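Local structure of Exo-alpha-sialidase (Clostridium perfringens, 2VO8) at residues A[23-28]-A[100-105]; A[66-71]-A[84-89]. The protein is the cohesin module of a family 33 glycoside hydrolase, an exo-alpha-sialidase, and probably binds a dockerin partner tightly in forming toxin complexes. All blocks are in the same frame, centred on the assembly; numbering follows the deposited sequence. Where two conformers were deposited one is given.

Contact 1 (A[23-28]-A[100-105])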
ATOM      1  N   GLY A  23      -2.338  -0.651  20.810  1.00 20.37           N
ATOM      2  CA  GLY A  23      -1.012  -0.332  21.347  1.00 19.59           C
ATOM      3  C   GLY A  23       0.237  -1.044  20.800  1.00 20.29           C
ATOM      4  O   GLY A  23       1.342  -0.789  21.277  1.00 20.48           O
ATOM      5  N   SER A  24       0.056  -1.890  19.786  1.00 19.89           N
ATOM      6  CA  SER A  24       1.160  -2.634  19.199  0.50 19.78           C
ATOM      7  C   SER A  24       1.232  -2.273  17.716  1.00 20.06           C
ATOM      8  O   SER A  24       0.279  -2.452  16.965  1.00 20.99           O
ATOM      9  CB  SER A  24       0.941  -4.133  19.408  0.50 19.32           C
ATOM     10  OG  SER A  24       2.134  -4.867  19.164  0.50 20.39           O
ATOM     11  N   ALA A  25       2.374  -1.728  17.299  1.00 20.18           N
ATOM     12  CA  ALA A  25       2.584  -1.339  15.922  1.00 19.10           C
ATOM     13  C   ALA A  25       2.653  -2.611  15.032  1.00 18.70           C
ATOM     14  O   ALA A  25       3.168  -3.674  15.433  1.00 18.91           O
ATOM     15  CB  ALA A  25       3.861  -0.519  15.775  1.00 19.84           C
ATOM     16  N   PHE A  26       2.119  -2.477  13.836  1.00 17.12           N
ATOM     17  CA  PHE A  26       2.185  -3.547  12.832  1.00 18.76           C
ATOM     18  C   PHE A  26       2.401  -2.919  11.451  1.00 18.19           C
ATOM     19  O   PHE A  26       2.199  -1.748  11.291  1.00 18.34           O
ATOM     20  CB  PHE A  26       0.873  -4.384  12.879  1.00 18.58           C
ATOM     21  CG  PHE A  26      -0.338  -3.652  12.335  1.00 19.01           C
ATOM     22  CD1 PHE A  26      -0.733  -3.758  10.993  1.00 18.82           C
ATOM     23  CD2 PHE A  26      -1.122  -2.854  13.179  1.00 18.12           C
ATOM     24  CE1 PHE A  26      -1.822  -3.043  10.525  1.00 20.38           C
ATOM     25  CE2 PHE A  26      -2.173  -2.120  12.710  1.00 18.00           C
ATOM     26  CZ  PHE A  26      -2.557  -2.230  11.386  1.00 20.10           C
ATOM     27  N   GLU A  27       2.754  -3.719  10.430  1.00 19.66           N
ATOM     28  CA  GLU A  27       3.038  -3.291   9.055  0.50 20.16           C
ATOM     29  C   GLU A  27       1.910  -3.761   8.083  1.00 19.04           C
ATOM     30  O   GLU A  27       1.568  -4.941   8.151  1.00 21.16           O
ATOM     31  CB  GLU A  27       4.393  -3.950   8.619  0.50 20.50           C
ATOM     32  CG  GLU A  27       5.697  -3.173   9.089  0.50 22.90           C
ATOM     33  CD  GLU A  27       6.346  -3.622  10.439  0.50 23.84           C
ATOM     34  OE1 GLU A  27       7.207  -2.883  10.962  0.50 25.96           O
ATOM     35  OE2 GLU A  27       6.050  -4.703  10.989  0.50 29.78           O
ATOM     36  N   ALA A  28       1.365  -2.894   7.238  1.00 18.71           N
ATOM     37  CA  ALA A  28       0.734  -3.340   6.004  1.00 18.68           C
ATOM     38  C   ALA A  28       1.690  -3.174   4.833  1.00 18.48           C
ATOM     39  O   ALA A  28       2.283  -2.109   4.651  1.00 19.27           O
ATOM     40  CB  ALA A  28      -0.551  -2.569   5.755  1.00 17.84           C
ATOM     41  N   ASN A 100       3.231   1.593   8.487  1.00 18.17           N
ATOM     42  CA  ASN A 100       3.329   1.194   9.889  1.00 17.20           C
ATOM     43  C   ASN A 100       2.211   1.930  10.649  1.00 16.52           C
ATOM     44  O   ASN A 100       2.078   3.148  10.535  1.00 15.44           O
ATOM     45  CB  ASN A 100       4.702   1.542  10.461  1.00 18.09           C
ATOM     46  CG  ASN A 100       4.940   0.885  11.773  1.00 20.50           C
ATOM     47  OD1 ASN A 100       4.356   1.313  12.812  1.00 23.08           O
ATOM     48  ND2 ASN A 100       5.742  -0.190  11.775  1.00 18.44           N
ATOM     49  N   LEU A 101       1.379   1.147  11.324  1.00 17.39           N
ATOM     50  CA  LEU A 101       0.160   1.602  12.024  1.00 16.91           C
ATOM     51  C   LEU A 101       0.122   1.037  13.423  1.00 15.96           C
ATOM     52  O   LEU A 101       0.613  -0.013  13.663  1.00 14.37           O
ATOM     53  CB  LEU A 101      -1.098   1.127  11.276  1.00 17.10           C
ATOM     54  CG  LEU A 101      -1.228   1.735   9.872  1.00 18.98           C
ATOM     55  CD1 LEU A 101      -1.507   0.629   8.819  1.00 19.85           C
ATOM     56  CD2 LEU A 101      -2.234   2.811   9.767  1.00 19.21           C
ATOM     57  N   THR A 102      -0.493   1.757  14.364  1.00 17.74           N
ATOM     58  CA  THR A 102      -0.774   1.233  15.712  1.00 16.73           C
ATOM     59  C   THR A 102      -2.279   1.378  15.990  1.00 16.04           C
ATOM     60  O   THR A 102      -2.823   2.494  15.887  1.00 16.55           O
ATOM     61  CB  THR A 102       0.011   1.962  16.799  1.00 18.60           C
ATOM     62  OG1 THR A 102       1.429   1.891  16.518  1.00 18.70           O
ATOM     63  CG2 THR A 102      -0.309   1.393  18.216  1.00 16.60           C
ATOM     64  N   PRO A 103      -2.950   0.267  16.290  1.00 16.33           N
ATOM     65  CA  PRO A 103      -4.403   0.418  16.599  1.00 17.09           C
ATOM     66  C   PRO A 103      -4.600   1.141  17.914  1.00 18.25           C
ATOM     67  O   PRO A 103      -3.753   1.046  18.787  1.00 17.35           O
ATOM     68  CB  PRO A 103      -4.922  -1.025  16.685  1.00 17.62           C
ATOM     69  CG  PRO A 103      -3.747  -1.923  16.140  1.00 15.87           C
ATOM     70  CD  PRO A 103      -2.509  -1.134  16.367  1.00 16.72           C
ATOM     71  N   LYS A 104      -5.680   1.913  18.029  1.00 19.42           N
ATOM     72  CA  LYS A 104      -5.952   2.554  19.339  1.00 19.64           C
ATOM     73  C   LYS A 104      -7.342   2.252  19.884  1.00 21.27           C
ATOM     74  O   LYS A 104      -7.697   2.778  20.960  1.00 23.73           O
ATOM     75  CB  LYS A 104      -5.704   4.047  19.245  1.00 19.53           C
ATOM     76  CG  LYS A 104      -6.584   4.819  18.275  1.00 17.98           C
ATOM     77  CD  LYS A 104      -6.185   6.251  18.324  1.00 19.29           C
ATOM     78  CE  LYS A 104      -6.990   7.189  17.458  1.00 18.20           C
ATOM     79  NZ  LYS A 104      -8.326   7.613  18.040  1.00 21.52           N
ATOM     80  N   ILE A 105      -8.128   1.479  19.145  1.00 21.18           N
ATOM     81  CA  ILE A 105      -9.424   0.956  19.602  1.00 22.91           C
ATOM     82  C   ILE A 105      -9.640  -0.459  19.131  1.00 23.14           C
ATOM     83  O   ILE A 105      -9.401  -0.768  17.974  1.00 22.78           O
ATOM     84  CB  ILE A 105     -10.637   1.727  19.029  1.00 24.70           C
ATOM     85  CG1 ILE A 105     -10.611   3.172  19.480  1.00 24.42           C
ATOM     86  CG2 ILE A 105     -11.961   1.043  19.457  1.00 23.47           C
ATOM     87  CD1 ILE A 105     -11.621   4.054  18.706  1.00 26.27           C
TER
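F26 and L101 face each other as an antiparallel hydrogen-bonded pair, and their backbones carry two of the three hydrogen bonds that join residues 23-28 to 100-105. F26 N donates to L101 O at 2.9 Å and L101 N returns a bond to F26 O, each donor lying nearly along the C=O axis. The third bond, from G23 N to P103 O at 3.0 Å, is nearly straight at hydrogen, yet its donor is tilted 29° out of the carbonyl plane, where the chain has left regular strand geometry. Glycine suits position 23 because its phi is positive. P103 has no N-H to offer; its ring instead turns to 23-28, with CD against S24 O, and its carbonyl takes the bond from G23.

Weaker CA-H...O contacts fill in between: A25 CA approaches L101 O at 3.3 Å, and N100 CA approaches F26 O. Strands 26-33 and 95-103 are antiparallel neighbours in the beta-sandwich of the cohesin domain, with strand 55-62 on the other side of 95-103.

Apolar packing lies on the face of F26 and L101. F26 CG sits between the backbone N and carbonyl carbon (chi1 71°), and the ring passes obliquely across L101, its CZ 3.7 Å from L101 CB. P103 reaches the same ring with CG 3.8 Å from F26 CE2, while its CD lies at the rim in the ring plane; V20 of strand 19-21 touches both F26 and P103.

E27 and N100 share the other face; beside them the methyl of A25 meets T102 OG1 and N100 OD1, 3.5 Å from each. T102 OG1 is hydrogen-bonded to N58, while T102 CG2, anti to the backbone N, packs 3.6 Å from G23 C. E27 crosses N100 obliquely, its carboxylate turned 79° from the amide plane.

Contact 2 (A[66-71]-A[84-89])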
ATOM      1  N   SER A  66      15.990   0.475  -3.292  1.00 29.51           N
ATOM      2  CA  SER A  66      15.980   0.747  -4.740  1.00 28.39           C
ATOM      3  C   SER A  66      14.780   1.565  -5.215  1.00 26.93           C
ATOM      4  O   SER A  66      14.628   1.827  -6.414  1.00 25.91           O
ATOM      5  CB  SER A  66      16.051  -0.557  -5.539  1.00 28.77           C
ATOM      6  OG  SER A  66      14.836  -1.273  -5.457  1.00 31.97           O
ATOM      7  N   LEU A  67      13.947   1.978  -4.260  1.00 25.87           N
ATOM      8  CA  LEU A  67      12.759   2.783  -4.498  1.00 24.77           C
ATOM      9  C   LEU A  67      12.789   3.948  -3.536  1.00 23.37           C
ATOM     10  O   LEU A  67      13.486   3.892  -2.539  1.00 25.30           O
ATOM     11  CB  LEU A  67      11.490   1.964  -4.194  1.00 25.82           C
ATOM     12  CG  LEU A  67      11.372   0.547  -4.788  1.00 27.16           C
ATOM     13  CD1 LEU A  67      10.465  -0.348  -3.895  1.00 27.04           C
ATOM     14  CD2 LEU A  67      10.855   0.599  -6.194  1.00 25.93           C
ATOM     15  N   PHE A  68      12.051   4.996  -3.846  1.00 21.56           N
ATOM     16  CA  PHE A  68      11.693   6.008  -2.836  1.00 22.43           C
ATOM     17  C   PHE A  68      10.174   6.267  -2.810  1.00 22.82           C
ATOM     18  O   PHE A  68       9.466   6.237  -3.846  1.00 21.23           O
ATOM     19  CB  PHE A  68      12.526   7.305  -2.959  1.00 20.49           C
ATOM     20  CG  PHE A  68      11.974   8.342  -3.905  1.00 21.89           C
ATOM     21  CD1 PHE A  68      11.435   9.539  -3.402  1.00 20.66           C
ATOM     22  CD2 PHE A  68      12.058   8.179  -5.303  1.00 20.53           C
ATOM     23  CE1 PHE A  68      10.959  10.539  -4.241  1.00 18.94           C
ATOM     24  CE2 PHE A  68      11.559   9.168  -6.161  1.00 18.48           C
ATOM     25  CZ  PHE A  68      11.021  10.361  -5.645  1.00 20.96           C
ATOM     26  N   VAL A  69       9.691   6.504  -1.594  1.00 23.72           N
ATOM     27  CA  VAL A  69       8.290   6.741  -1.300  1.00 23.80           C
ATOM     28  C   VAL A  69       8.089   8.179  -0.785  1.00 24.46           C
ATOM     29  O   VAL A  69       8.918   8.719  -0.004  1.00 24.16           O
ATOM     30  CB  VAL A  69       7.762   5.679  -0.285  1.00 23.83           C
ATOM     31  CG1 VAL A  69       6.290   5.835  -0.049  1.00 27.80           C
ATOM     32  CG2 VAL A  69       8.051   4.231  -0.799  1.00 24.75           C
ATOM     33  N   LYS A  70       7.049   8.815  -1.297  1.00 24.11           N
ATOM     34  CA  LYS A  70       6.518  10.053  -0.780  1.00 24.99           C
ATOM     35  C   LYS A  70       5.042   9.818  -0.489  1.00 25.74           C
ATOM     36  O   LYS A  70       4.363   9.115  -1.251  1.00 23.96           O
ATOM     37  CB  LYS A  70       6.650  11.187  -1.810  1.00 25.24           C
ATOM     38  CG  LYS A  70       8.114  11.650  -2.114  1.00 25.57           C
ATOM     39  CD  LYS A  70       8.811  12.243  -0.860  1.00 27.75           C
ATOM     40  CE  LYS A  70      10.282  12.615  -1.129  1.00 28.95           C
ATOM     41  NZ  LYS A  70      10.931  13.332   0.024  1.00 25.21           N
ATOM     42  N   SER A  71       4.542  10.448   0.575  1.00 25.31           N
ATOM     43  CA  SER A  71       3.169  10.217   1.000  1.00 24.86           C
ATOM     44  C   SER A  71       2.587  11.452   1.674  1.00 25.63           C
ATOM     45  O   SER A  71       3.316  12.218   2.309  1.00 24.61           O
ATOM     46  CB  SER A  71       3.087   9.022   1.930  1.00 25.53           C
ATOM     47  OG  SER A  71       3.641   9.302   3.206  1.00 25.50           O
ATOM     48  N   ALA A  84       8.536   5.454  -6.464  1.00 21.61           N
ATOM     49  CA  ALA A  84       9.296   5.645  -7.727  1.00 22.18           C
ATOM     50  C   ALA A  84      10.610   4.883  -7.684  1.00 21.63           C
ATOM     51  O   ALA A  84      11.307   4.808  -6.655  1.00 20.42           O
ATOM     52  CB  ALA A  84       9.517   7.129  -8.030  1.00 23.02           C
ATOM     53  N   SER A  85      10.956   4.289  -8.829  1.00 22.11           N
ATOM     54  CA  SER A  85      12.218   3.625  -8.981  1.00 21.38           C
ATOM     55  C   SER A  85      13.340   4.667  -8.915  1.00 20.69           C
ATOM     56  O   SER A  85      13.174   5.781  -9.406  1.00 20.67           O
ATOM     57  CB  SER A  85      12.302   2.958 -10.357  1.00 21.32           C
ATOM     58  OG  SER A  85      13.486   2.204 -10.439  1.00 24.21           O
ATOM     59  N   LEU A  86      14.473   4.249  -8.386  1.00 20.94           N
ATOM     60  CA  LEU A  86      15.669   5.061  -8.389  1.00 21.16           C
ATOM     61  C   LEU A  86      16.530   4.786  -9.636  1.00 21.76           C
ATOM     62  O   LEU A  86      17.590   5.416  -9.835  1.00 21.29           O
ATOM     63  CB  LEU A  86      16.458   4.787  -7.106  1.00 21.12           C
ATOM     64  CG  LEU A  86      15.757   5.299  -5.848  1.00 18.53           C
ATOM     65  CD1 LEU A  86      16.624   4.998  -4.624  1.00 19.71           C
ATOM     66  CD2 LEU A  86      15.388   6.760  -5.885  1.00 19.08           C
ATOM     67  N   GLY A  87      16.100   3.833 -10.462  1.00 22.76           N
ATOM     68  CA  GLY A  87      16.862   3.503 -11.662  1.00 24.22           C
ATOM     69  C   GLY A  87      16.299   2.335 -12.427  1.00 25.91           C
ATOM     70  O   GLY A  87      15.790   2.540 -13.524  1.00 27.33           O
ATOM     71  N   ASN A  88      16.359   1.143 -11.820  1.00 26.88           N
ATOM     72  CA  ASN A  88      15.931  -0.115 -12.483  1.00 27.75           C
ATOM     73  C   ASN A  88      14.411  -0.233 -12.617  1.00 27.88           C
ATOM     74  O   ASN A  88      13.617   0.292 -11.796  1.00 27.33           O
ATOM     75  CB  ASN A  88      16.360  -1.333 -11.664  1.00 29.30           C
ATOM     76  CG  ASN A  88      17.854  -1.370 -11.362  1.00 31.49           C
ATOM     77  OD1 ASN A  88      18.661  -1.461 -12.268  1.00 34.41           O
ATOM     78  ND2 ASN A  88      18.212  -1.288 -10.077  1.00 30.98           N
ATOM     79  N   GLU A  89      14.013  -1.023 -13.604  1.00 27.47           N
ATOM     80  CA  GLU A  89      12.649  -1.515 -13.686  1.00 27.01           C
ATOM     81  C   GLU A  89      12.240  -2.249 -12.388  1.00 24.46           C
ATOM     82  O   GLU A  89      13.017  -3.009 -11.815  1.00 24.72           O
ATOM     83  CB  GLU A  89      12.565  -2.489 -14.878  1.00 27.08           C
ATOM     84  CG  GLU A  89      11.207  -2.635 -15.397  1.00 28.27           C
ATOM     85  CD  GLU A  89      11.136  -3.695 -16.501  1.00 29.67           C
ATOM     86  OE1 GLU A  89      12.134  -3.874 -17.277  1.00 33.10           O
ATOM     87  OE2 GLU A  89      10.098  -4.349 -16.558  1.00 29.83           O
TER
HETATM   88  O   HOH W   1      16.027   1.076  -8.721  1.00 36.40           O
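F68 and A84 exchange two backbone hydrogen bonds, F68 N to A84 O and A84 N to F68 O, both 2.9 Å with the donor in the carbonyl plane. One step outward L86 N donates to S66 O at 3.1 Å, now tilted 33° from that plane as the second strand gives way to a turn. S66 O also accepts from a water that in turn accepts from N88 N, so one carbonyl is gripped by two donors and linked to the loop.

Within that loop S85 OG accepts from G87 N at 3.1 Å, closing an ST turn, a place where serine's short hydroxyl can reach the backbone two residues on.

Packing follows on the face of F68 and A84. The small A84 side chain lets the ring lie close, with F68 CE2 3.4 Å from A84 CB. L86 crosses F68 at about a right angle, its CD2 3.7 Å from F68 CD2, while L86 CB stands 3.5 Å from S66 O. L67 is on the other face, with S85, where it is buried and touches V83 and L96. This is the open end of an antiparallel beta hairpin, strands 67-75 and 78-85, of the cohesin sandwich.

How the contacts relate
Contacts 1 and 2 lie in one cohesin domain but in different parts of its curled sheet: their centres are 25 Å apart and their nearest atoms about 9 Å, so they do not touch. Residues 66-71 and 84-89 belong to a local hairpin, only 13 residues apart at their closest ends, whereas 23-28 and 100-105 come together from 72 residues apart and bracket that hairpin in the chain. Strand 78-85 is followed directly by strand 95-103, which carries contact 1 at its far end. L67 and V69 also touch L96 and V97 of that strand, so strand 95-103 takes part in the surroundings of both contacts.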